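Local coordinates for amidohydrolase (PDB 2I5G), which probably acts as a metal-dependent dipeptidase of the membrane dipeptidase (peptidase M19) family, built on a TIM-barrel fold, at residues 91-96 with 115-120. The protein carries 2 engineered substitutions. Numbering follows the deposited sequence.
Sequences GFQNAH and IVQMCY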
loop_
_atom_site.group_PDB
_atom_site.type_symbol
_atom_site.label_atom_id
_atom_site.label_comp_id
_atom_site.label_asym_id
_atom_site.label_seq_id
_atom_site.Cartn_x
_atom_site.Cartn_y
_atom_site.Cartn_z
ATOM N N GLY A 91 5.730 -6.110 -19.268
ATOM C CA GLY A 91 4.922 -5.114 -18.590
ATOM C C GLY A 91 4.363 -5.569 -17.252
ATOM O O GLY A 91 4.200 -6.772 -17.001
ATOM N N PHE A 92 4.087 -4.600 -16.380
ATOM C CA PHE A 92 3.502 -4.872 -15.066
ATOM C C PHE A 92 2.130 -4.220 -15.060
ATOM O O PHE A 92 1.959 -3.110 -15.570
ATOM C CB PHE A 92 4.294 -4.213 -13.929
ATOM C CG PHE A 92 5.667 -4.766 -13.715
ATOM C CD1 PHE A 92 6.146 -5.827 -14.470
ATOM C CD2 PHE A 92 6.475 -4.233 -12.717
ATOM C CE1 PHE A 92 7.410 -6.349 -14.230
ATOM C CE2 PHE A 92 7.738 -4.748 -12.468
ATOM C CZ PHE A 92 8.207 -5.806 -13.225
ATOM N N GLN A 93 1.146 -4.892 -14.485
ATOM C CA GLN A 93 -0.165 -4.287 -14.406
ATOM C C GLN A 93 -0.369 -3.777 -12.984
ATOM O O GLN A 93 -1.488 -3.510 -12.551
ATOM C CB GLN A 93 -1.247 -5.289 -14.799
ATOM C CG GLN A 93 -1.368 -5.459 -16.303
ATOM C CD GLN A 93 -2.778 -5.808 -16.746
ATOM O OE1 GLN A 93 -3.736 -5.076 -16.458
ATOM N NE2 GLN A 93 -2.915 -6.927 -17.456
ATOM N N ASN A 94 0.738 -3.634 -12.262
ATOM C CA ASN A 94 0.693 -3.148 -10.890
ATOM C C ASN A 94 2.065 -2.617 -10.486
ATOM O O ASN A 94 3.087 -3.216 -10.808
ATOM C CB ASN A 94 0.291 -4.278 -9.942
ATOM C CG ASN A 94 -0.246 -3.769 -8.617
ATOM O OD1 ASN A 94 0.083 -2.669 -8.179
ATOM N ND2 ASN A 94 -1.069 -4.579 -7.964
ATOM N N ALA A 95 2.082 -1.491 -9.783
ATOM C CA ALA A 95 3.334 -0.907 -9.322
ATOM C C ALA A 95 3.775 -1.600 -8.035
ATOM O O ALA A 95 4.867 -1.346 -7.528
ATOM C CB ALA A 95 3.151 0.576 -9.069
ATOM N N HIS A 96 2.922 -2.484 -7.522
ATOM C CA HIS A 96 3.200 -3.201 -6.285
ATOM C C HIS A 96 4.513 -3.978 -6.305
ATOM O O HIS A 96 5.120 -4.210 -5.253
ATOM C CB HIS A 96 2.044 -4.141 -5.951
ATOM C CG HIS A 96 2.176 -4.798 -4.612
ATOM N ND1 HIS A 96 2.279 -4.078 -3.439
ATOM C CD2 HIS A 96 2.255 -6.104 -4.262
ATOM C CE1 HIS A 96 2.417 -4.914 -2.425
ATOM N NE2 HIS A 96 2.407 -6.149 -2.897
ATOM N N ILE A 115 6.832 -1.018 -19.393
ATOM C CA ILE A 115 5.539 -0.404 -19.131
ATOM C C ILE A 115 5.024 -0.881 -17.776
ATOM O O ILE A 115 5.053 -2.071 -17.472
ATOM C CB ILE A 115 4.506 -0.766 -20.231
ATOM C CG1 ILE A 115 5.055 -0.374 -21.603
ATOM C CG2 ILE A 115 3.192 -0.030 -19.981
ATOM C CD1 ILE A 115 4.089 -0.589 -22.755
ATOM N N VAL A 116 4.559 0.051 -16.957
ATOM C CA VAL A 116 4.056 -0.318 -15.649
ATOM C C VAL A 116 2.765 0.397 -15.315
ATOM O O VAL A 116 2.685 1.617 -15.394
ATOM C CB VAL A 116 5.088 -0.003 -14.552
ATOM C CG1 VAL A 116 4.525 -0.338 -13.188
ATOM C CG2 VAL A 116 6.359 -0.793 -14.802
ATOM N N GLN A 117 1.749 -0.378 -14.953
ATOM C CA GLN A 117 0.466 0.186 -14.571
ATOM C C GLN A 117 0.649 0.651 -13.129
ATOM O O GLN A 117 1.277 -0.046 -12.325
ATOM C CB GLN A 117 -0.628 -0.883 -14.655
ATOM C CG GLN A 117 -2.030 -0.330 -14.547
ATOM C CD GLN A 117 -3.097 -1.354 -14.886
ATOM O OE1 GLN A 117 -4.061 -1.044 -15.585
ATOM N NE2 GLN A 117 -2.940 -2.576 -14.386
HETATM N N MSE A 118 0.116 1.825 -12.804
HETATM C CA MSE A 118 0.255 2.378 -11.462
HETATM C C MSE A 118 -0.415 1.552 -10.373
HETATM O O MSE A 118 0.173 1.304 -9.324
HETATM C CB MSE A 118 -0.288 3.806 -11.427
HETATM C CG MSE A 118 0.753 4.849 -11.061
HETATM SE SE MSE A 118 2.386 4.617 -12.069
HETATM C CE MSE A 118 1.600 4.656 -13.823
ATOM N N CYS A 119 -1.645 1.125 -10.618
ATOM C CA CYS A 119 -2.371 0.352 -9.627
ATOM C C CYS A 119 -3.187 -0.726 -10.308
ATOM O O CYS A 119 -3.278 -0.760 -11.538
ATOM C CB CYS A 119 -3.312 1.265 -8.844
ATOM S SG CYS A 119 -2.533 2.755 -8.164
ATOM N N TYR A 120 -3.786 -1.601 -9.505
ATOM C CA TYR A 120 -4.619 -2.669 -10.034
ATOM C C TYR A 120 -5.895 -2.862 -9.221
ATOM O O TYR A 120 -5.899 -3.573 -8.219
ATOM C CB TYR A 120 -3.852 -3.992 -10.075
ATOM C CG TYR A 120 -4.558 -5.032 -10.916
ATOM C CD1 TYR A 120 -4.522 -4.964 -12.314
ATOM C CD2 TYR A 120 -5.323 -6.036 -10.324
ATOM C CE1 TYR A 120 -5.232 -5.864 -13.101
ATOM C CE2 TYR A 120 -6.042 -6.941 -11.100
ATOM C CZ TYR A 120 -5.993 -6.850 -12.490
ATOM O OH TYR A 120 -6.717 -7.733 -13.271
#
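I115 O accepts a hydrogen bond from F92 N (2.9 Å), the first rung between two parallel strands that pair G91 with I115 and F92 with V116. V116 puts its methyls beside F92, the two side chains pointing the same way: CG1 lies 4.0 Å from F92 CB, and CG2, anti to the carbonyl carbon, comes obliquely to the ring. CG1 also reaches towards A95. Q117 closes the ladder with its backbone, Q117 N bonding to F92 O at 2.8 Å, and then sends its side chain across to Q93. Q117 CB packs on the Q93 backbone; CG stands anti to the backbone N (chi1 -168°), and from there the extended chain runs on to Q117 NE2, which donates to Q93 O, a partner close to the plane of the Q117 amide. A second, weak bond joins Q117 NE2 to Q93 OE1 at 3.3 Å, the two amides turned 51° apart. Past the strand ends, M118 O meets A95 CB and takes a weak bond from A95 N. Y120 brings CD1 to 3.4 Å from Q93 O, while its CB sits 3.5 Å from N94 ND2, an amide fixed by V43 O. N94 OD1 meanwhile accepts from H96 N, forming an Asx turn. The contact joins the C-terminal ends of neighbouring parallel barrel strands, 86-92 and 113-117, the end where TIM barrels carry their active sites; helix 103-110 links them as a beta-alpha-beta unit, and its F108 meets the F92 ring edge-to-face. Strands 36-40 and 154-156 flank the pair, and M148 of helix 139-151 packs against V116 and M118.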